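Local coordinates for stage II sporulation protein E (SpoIIE) (Moorella thermoacetica, PDB 3ZT9) that probably acts as a manganese-dependent PP2C-type protein phosphatase in a stressosome signalling pathway that controls a secondary messenger, at residues Thr63-Ile68 and Gln97-Gly102; Asn67-Cys72 and Gly122-Asn127; Ala160-Tyr165 and Arg174-Lys179. All blocks are in the same frame, centred on the assembly; numbering follows the deposited sequence.

Overall arrangement
Following the chain from its N terminus, contact 1 first leaves helix 65-76 at its opening turn and closes on strand 95-101. Contact 2 starts from the same stretch of helix, sharing Asn67 and Ile68, and closes later, on the loop at 122-127, so that residues 97-102 lie within the longer loop that contact 2 closes. Their centres are 9 Å apart, joined where Phe69 and Leu124 pack against Val101. Together they hold helix 65-76 to one antiparallel sheet and its adjoining loop. Contact 3 follows in series, closing a short local loop between residues 160-165 and helix 169-180 on the opposite side of the chain's centre, about 27 Å from contact 1 between centres.

Contact 1. Residues Thr63-Ile68 and Gln97-Gly102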
# COMPACT_ATOMS: atom_id res chain seq x y z
N THR A 63 2.50 2.19 -17.01
CA THR A 63 1.66 3.10 -17.78
C THR A 63 1.33 4.41 -17.07
O THR A 63 0.62 5.25 -17.63
CB THR A 63 0.30 2.46 -18.15
OG1 THR A 63 -0.42 2.12 -16.98
CG2 THR A 63 0.49 1.21 -19.01
N GLY A 64 1.82 4.59 -15.85
CA GLY A 64 1.58 5.83 -15.12
C GLY A 64 0.42 5.71 -14.15
O GLY A 64 -0.55 5.01 -14.41
N LEU A 65 0.53 6.35 -12.98
CA LEU A 65 -0.43 6.15 -11.91
C LEU A 65 -1.87 6.56 -12.32
O LEU A 65 -2.84 5.97 -11.86
CB LEU A 65 0.02 6.91 -10.65
CG LEU A 65 1.00 6.13 -9.77
CD1 LEU A 65 2.28 5.85 -10.57
CD2 LEU A 65 1.31 6.92 -8.46
N VAL A 66 -2.01 7.58 -13.17
CA VAL A 66 -3.35 7.99 -13.55
C VAL A 66 -4.06 6.84 -14.25
O VAL A 66 -5.18 6.46 -13.90
CB VAL A 66 -3.33 9.24 -14.45
CG1 VAL A 66 -4.68 9.43 -15.15
CG2 VAL A 66 -2.92 10.48 -13.61
N ASN A 67 -3.38 6.29 -15.26
CA ASN A 67 -3.92 5.14 -15.96
C ASN A 67 -4.15 3.95 -15.02
O ASN A 67 -5.19 3.29 -15.08
CB ASN A 67 -3.01 4.71 -17.09
CG ASN A 67 -3.68 3.73 -18.03
OD1 ASN A 67 -4.64 4.08 -18.73
ND2 ASN A 67 -3.19 2.50 -18.06
N ILE A 68 -3.18 3.69 -14.15
CA ILE A 68 -3.28 2.54 -13.25
C ILE A 68 -4.54 2.61 -12.39
O ILE A 68 -5.29 1.64 -12.30
CB ILE A 68 -2.05 2.41 -12.35
CG1 ILE A 68 -0.84 1.92 -13.15
CG2 ILE A 68 -2.34 1.43 -11.19
CD1 ILE A 68 0.50 2.23 -12.46
N GLN A 97 6.98 8.25 -6.74
CA GLN A 97 5.67 8.87 -6.88
C GLN A 97 4.72 8.03 -6.05
O GLN A 97 4.93 6.83 -5.89
CB GLN A 97 5.17 8.80 -8.33
CG GLN A 97 5.92 9.55 -9.36
CD GLN A 97 5.25 9.38 -10.74
OE1 GLN A 97 5.92 9.41 -11.77
NE2 GLN A 97 3.94 9.22 -10.75
N ALA A 98 3.68 8.64 -5.49
CA ALA A 98 2.73 7.78 -4.79
C ALA A 98 1.35 8.38 -4.95
O ALA A 98 1.21 9.59 -5.06
CB ALA A 98 3.07 7.71 -3.33
N ALA A 99 0.31 7.54 -4.92
CA ALA A 99 -1.06 8.10 -4.83
C ALA A 99 -1.95 7.15 -4.04
O ALA A 99 -1.63 5.96 -3.92
CB ALA A 99 -1.63 8.31 -6.23
N ILE A 100 -3.06 7.68 -3.53
CA ILE A 100 -3.95 6.89 -2.68
C ILE A 100 -5.37 7.28 -3.01
O ILE A 100 -5.67 8.47 -3.01
CB ILE A 100 -3.75 7.19 -1.16
CG1 ILE A 100 -2.27 7.03 -0.77
CG2 ILE A 100 -4.63 6.25 -0.30
CD1 ILE A 100 -1.96 7.66 0.57
N VAL A 101 -6.22 6.29 -3.27
CA VAL A 101 -7.66 6.56 -3.35
C VAL A 101 -8.27 5.89 -2.13
O VAL A 101 -8.17 4.67 -1.97
CB VAL A 101 -8.30 6.06 -4.68
CG1 VAL A 101 -9.80 6.27 -4.64
CG2 VAL A 101 -7.70 6.82 -5.85
N GLY A 102 -8.87 6.68 -1.26
CA GLY A 102 -9.47 6.13 -0.06
C GLY A 102 -8.53 6.29 1.12
O GLY A 102 -7.79 7.26 1.18
O HOH W 1 2.77 8.31 -13.10
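One face of the peptide group joining Ala98 to Ala99 is covered by a methyl group of Leu65: CD2 stands almost squarely over the plane, 3.7 Å from Ala99 N. The same methyl reaches Ala99 CB at 3.9 Å, so one branch of Leu65 covers both backbone and side chain of the strand. The second flat group, the amide of Gln97, has Leu65 CD1 off to one side of its plane at the nitrogen end, 3.8 Å from NE2. Beyond CG the glutamine chain runs extended, its CG anti to the carbonyl carbon (chi1 -66°), and this carries the amide past the leucine to the helix start. There NE2 donates to a water 2.8 Å away, and that water also accepts from Leu65 N at 3.0 Å. A backbone N-H of the first helical turn, which follows Gly64 at the N-cap position, is thus satisfied through the strand's side chain. At the other amide corner, OE1 bonds a PEG molecule that probably came from the crystallisation liquor. Leucine packing and water bridge together lay the N-terminal turn of helix 65-76 on strand 95-101, an instance of the helix-on-antiparallel-sheet layering of the PP2C fold.

Contact 2. Residues Asn67-Cys72 and Gly122-Asn127; sequences NIFQLC and GILGYN
Next to Leu124, which carries the contact with Phe69 and Cys72, the carbonyl oxygen of Ile123 is gripped twice from its own loop. It accepts from Tyr126 N at 3.0 Å, and Asn127 N reaches the same Ile123 O at 3.0 Å. The first of these bonds closes a type II turn with Leu124 and Gly125 at its corners; Gly125 takes the positive phi (102°) that this turn needs at its third position. Tyr126 and Asn127 both face Ile123, as in a classic beta bulge, and the tight loop leaves Leu124 projecting toward the helix. With CG anti to the carbonyl carbon (chi1 -62°), Leu124 divides its two methyl groups between different targets. CD1 meets Phe69 CD1 obliquely at 4.1 Å and also lies 4.2 Å from Cys72 CB, bridging side chains one helical turn apart. CD2 instead turns to the backbone, 3.9 Å from Phe69 O. Across the two segments the contact is one of van der Waals packing, and all three touching residues are buried. Outside the pair, Phe69 also rests on Leu86, Ala99 and Val101, while Leu124 packs on Ala84 and Val101 and pairs through its backbone with Ala82. The loop between strands 113-115 and 135-138 is thereby held at one flank of helix 65-76, over strands 82-90 and 95-101, with helix 43-60 touching Cys72 through Met57.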
# COMPACT_ATOMS: atom_id res chain seq x y z
N ASN A 67 -3.38 6.29 -15.26
CA ASN A 67 -3.92 5.14 -15.96
C ASN A 67 -4.15 3.95 -15.02
O ASN A 67 -5.19 3.29 -15.08
CB ASN A 67 -3.01 4.71 -17.09
CG ASN A 67 -3.68 3.73 -18.03
OD1 ASN A 67 -4.64 4.08 -18.73
ND2 ASN A 67 -3.19 2.50 -18.06
N ILE A 68 -3.18 3.69 -14.15
CA ILE A 68 -3.28 2.54 -13.25
C ILE A 68 -4.54 2.61 -12.39
O ILE A 68 -5.29 1.64 -12.30
CB ILE A 68 -2.05 2.41 -12.35
CG1 ILE A 68 -0.84 1.92 -13.15
CG2 ILE A 68 -2.34 1.43 -11.19
CD1 ILE A 68 0.50 2.23 -12.46
N PHE A 69 -4.81 3.77 -11.81
CA PHE A 69 -5.95 3.90 -10.90
C PHE A 69 -7.26 3.94 -11.67
O PHE A 69 -8.25 3.41 -11.20
CB PHE A 69 -5.77 5.15 -10.01
CG PHE A 69 -4.97 4.88 -8.77
CD1 PHE A 69 -5.59 4.43 -7.62
CD2 PHE A 69 -3.61 5.01 -8.79
CE1 PHE A 69 -4.84 4.14 -6.47
CE2 PHE A 69 -2.85 4.75 -7.65
CZ PHE A 69 -3.47 4.31 -6.49
N GLN A 70 -7.24 4.52 -12.87
CA GLN A 70 -8.43 4.59 -13.72
C GLN A 70 -8.84 3.18 -14.19
O GLN A 70 -10.00 2.84 -14.14
CB GLN A 70 -8.24 5.55 -14.91
CG GLN A 70 -8.27 7.03 -14.50
CD GLN A 70 -8.00 7.97 -15.66
OE1 GLN A 70 -7.69 7.54 -16.78
NE2 GLN A 70 -8.11 9.27 -15.40
N LEU A 71 -7.88 2.35 -14.59
CA LEU A 71 -8.22 0.97 -14.93
C LEU A 71 -8.70 0.18 -13.69
O LEU A 71 -9.62 -0.63 -13.80
CB LEU A 71 -7.07 0.24 -15.63
CG LEU A 71 -7.39 -1.24 -15.99
CD1 LEU A 71 -7.74 -2.04 -14.77
CD2 LEU A 71 -8.52 -1.42 -16.99
N CYS A 72 -8.06 0.37 -12.53
CA CYS A 72 -8.51 -0.28 -11.29
C CYS A 72 -9.97 -0.02 -11.05
O CYS A 72 -10.75 -0.94 -10.75
CB CYS A 72 -7.76 0.27 -10.07
SG CYS A 72 -6.22 -0.50 -9.73
N GLY A 122 -12.43 8.61 -2.09
CA GLY A 122 -13.15 7.88 -3.10
C GLY A 122 -13.12 6.40 -2.83
O GLY A 122 -12.48 5.95 -1.89
N ILE A 123 -13.79 5.64 -3.69
CA ILE A 123 -13.82 4.18 -3.61
C ILE A 123 -13.69 3.66 -5.03
O ILE A 123 -14.56 3.93 -5.85
CB ILE A 123 -15.14 3.62 -3.01
CG1 ILE A 123 -15.29 4.09 -1.56
CG2 ILE A 123 -15.15 2.04 -3.11
CD1 ILE A 123 -16.63 3.75 -0.93
N LEU A 124 -12.62 2.93 -5.31
CA LEU A 124 -12.41 2.43 -6.66
C LEU A 124 -13.54 1.47 -6.98
O LEU A 124 -13.85 0.58 -6.18
CB LEU A 124 -11.03 1.76 -6.79
CG LEU A 124 -9.88 2.75 -6.51
CD1 LEU A 124 -8.55 1.98 -6.29
CD2 LEU A 124 -9.75 3.77 -7.60
N GLY A 125 -14.14 1.67 -8.16
CA GLY A 125 -15.28 0.90 -8.59
C GLY A 125 -16.60 1.62 -8.46
O GLY A 125 -17.58 1.25 -9.10
N TYR A 126 -16.63 2.66 -7.63
CA TYR A 126 -17.87 3.40 -7.37
C TYR A 126 -17.81 4.91 -7.54
O TYR A 126 -18.66 5.46 -8.23
CB TYR A 126 -18.41 3.02 -5.99
CG TYR A 126 -18.97 1.64 -6.06
CD1 TYR A 126 -20.25 1.42 -6.55
CD2 TYR A 126 -18.20 0.54 -5.70
CE1 TYR A 126 -20.77 0.16 -6.65
CE2 TYR A 126 -18.72 -0.73 -5.79
CZ TYR A 126 -20.00 -0.91 -6.27
OH TYR A 126 -20.51 -2.17 -6.36
N ASN A 127 -16.85 5.57 -6.92
CA ASN A 127 -16.76 7.04 -7.00
C ASN A 127 -15.32 7.50 -7.16
O ASN A 127 -14.58 7.65 -6.19
CB ASN A 127 -17.43 7.71 -5.78
CG ASN A 127 -16.79 7.31 -4.47
OD1 ASN A 127 -15.83 6.57 -4.47
ND2 ASN A 127 -17.32 7.78 -3.34

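Contact 3. Residues Ala160-Tyr165 and Arg174-Lys179; sequences ALLANY and RLIGEK
Two leucines reach Ile176 by different torsions. In Leu161, CG lies opposite the backbone N (chi1 -173°), which stretches the side chain out toward the helix; in Leu162, CG lies opposite the carbonyl carbon instead (chi1 -50°), and it is the end of the chain that swings nearer. Ile176 answers with its longer branch, CG1 and CD1. Leu162 CD2 meets the tip of that branch, Ile176 CD1, at 3.7 Å, the two side chains crossing at about a right angle. Leu161 runs antiparallel alongside, its CD2 4.1 Å from Ile176 CG1. Each leucine therefore uses a single methyl group, and the isoleucine branch is touched at two successive carbons. The leucines belong to a compact turn, in which Ala163 N bonds Ala160 O at 3.0 Å and Asn164 N bonds Leu161 O at 3.1 Å. Elsewhere on the helix, Arg174 forms a salt bridge with Glu178, NE and NH2 both converging on OE2, with NE 3.0 Å from that oxygen; the oxygen lies in the guanidinium plane. Beyond the two segments, the carbonyls of Leu162 and Asn164 bond Arg193, a residue of one manganese site. Ile176 packs further on Ile152 and Val157, so helix 169-180 meets the turn at 160-165 through Ile176 and strand 6-11, outermost in its sheet, through Arg174 and Glu178, which touch Tyr9.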
# COMPACT_ATOMS: atom_id res chain seq x y z
N ALA A 160 10.83 5.15 14.57
CA ALA A 160 12.17 4.61 14.82
C ALA A 160 12.19 3.09 14.70
O ALA A 160 13.23 2.51 14.44
CB ALA A 160 12.63 5.03 16.17
N LEU A 161 11.06 2.43 14.88
CA LEU A 161 11.04 0.98 14.79
C LEU A 161 11.39 0.56 13.34
O LEU A 161 12.01 -0.50 13.08
CB LEU A 161 9.65 0.50 15.21
CG LEU A 161 9.42 -0.99 15.36
CD1 LEU A 161 10.37 -1.63 16.40
CD2 LEU A 161 7.95 -1.19 15.73
N LEU A 162 11.03 1.41 12.38
CA LEU A 162 11.32 1.13 10.97
C LEU A 162 12.83 1.17 10.66
O LEU A 162 13.28 0.53 9.72
CB LEU A 162 10.53 2.09 10.07
CG LEU A 162 9.02 2.14 10.43
CD1 LEU A 162 8.34 3.29 9.70
CD2 LEU A 162 8.34 0.87 10.11
N ALA A 163 13.61 1.85 11.50
CA ALA A 163 15.06 1.92 11.31
C ALA A 163 15.78 0.86 12.17
O ALA A 163 17.00 0.88 12.29
CB ALA A 163 15.57 3.31 11.65
N ASN A 164 15.02 -0.05 12.77
CA ASN A 164 15.64 -1.14 13.53
C ASN A 164 15.96 -2.31 12.60
O ASN A 164 15.06 -2.98 12.10
CB ASN A 164 14.71 -1.64 14.65
CG ASN A 164 15.45 -2.53 15.62
OD1 ASN A 164 16.09 -3.46 15.20
ND2 ASN A 164 15.38 -2.24 16.92
N TYR A 165 17.25 -2.54 12.36
CA TYR A 165 17.67 -3.57 11.44
C TYR A 165 18.10 -4.83 12.18
O TYR A 165 18.62 -5.72 11.53
CB TYR A 165 18.81 -3.09 10.54
CG TYR A 165 18.36 -2.10 9.48
CD1 TYR A 165 18.29 -0.74 9.75
CD2 TYR A 165 18.04 -2.54 8.17
CE1 TYR A 165 17.90 0.13 8.76
CE2 TYR A 165 17.67 -1.67 7.19
CZ TYR A 165 17.59 -0.33 7.48
OH TYR A 165 17.19 0.57 6.48
N ARG A 174 5.64 -8.17 10.55
CA ARG A 174 4.83 -9.10 11.35
C ARG A 174 4.64 -8.54 12.75
O ARG A 174 3.53 -8.57 13.29
CB ARG A 174 5.49 -10.47 11.46
CG ARG A 174 4.57 -11.46 12.10
CD ARG A 174 5.20 -12.81 12.28
NE ARG A 174 4.38 -13.56 13.23
CZ ARG A 174 4.53 -14.85 13.51
NH1 ARG A 174 5.50 -15.55 12.93
NH2 ARG A 174 3.70 -15.43 14.38
N LEU A 175 5.71 -8.00 13.32
CA LEU A 175 5.61 -7.42 14.66
C LEU A 175 4.65 -6.22 14.62
O LEU A 175 3.81 -6.05 15.50
CB LEU A 175 6.97 -6.99 15.16
CG LEU A 175 6.99 -6.22 16.50
CD1 LEU A 175 6.40 -7.10 17.60
CD2 LEU A 175 8.44 -5.76 16.88
N ILE A 176 4.79 -5.39 13.62
CA ILE A 176 3.89 -4.22 13.47
C ILE A 176 2.45 -4.66 13.36
O ILE A 176 1.59 -4.13 14.05
CB ILE A 176 4.31 -3.37 12.30
CG1 ILE A 176 5.62 -2.64 12.67
CG2 ILE A 176 3.19 -2.35 11.97
CD1 ILE A 176 6.28 -1.90 11.46
N GLY A 177 2.17 -5.63 12.50
CA GLY A 177 0.80 -6.10 12.34
C GLY A 177 0.22 -6.66 13.64
O GLY A 177 -0.92 -6.42 13.97
N GLU A 178 1.04 -7.41 14.38
CA GLU A 178 0.61 -8.04 15.62
C GLU A 178 0.44 -7.04 16.78
O GLU A 178 -0.55 -7.13 17.53
CB GLU A 178 1.59 -9.18 16.01
CG GLU A 178 1.42 -10.35 15.11
CD GLU A 178 2.47 -11.42 15.28
OE1 GLU A 178 3.58 -11.10 15.70
OE2 GLU A 178 2.16 -12.57 14.93
N LYS A 179 1.33 -6.07 16.88
CA LYS A 179 1.26 -5.08 17.98
C LYS A 179 0.17 -4.07 17.72
O LYS A 179 -0.52 -3.67 18.65
CB LYS A 179 2.56 -4.28 18.13
CG LYS A 179 3.67 -4.96 18.88
CD LYS A 179 3.30 -5.20 20.34
CE LYS A 179 4.49 -5.81 21.09
NZ LYS A 179 4.02 -6.43 22.36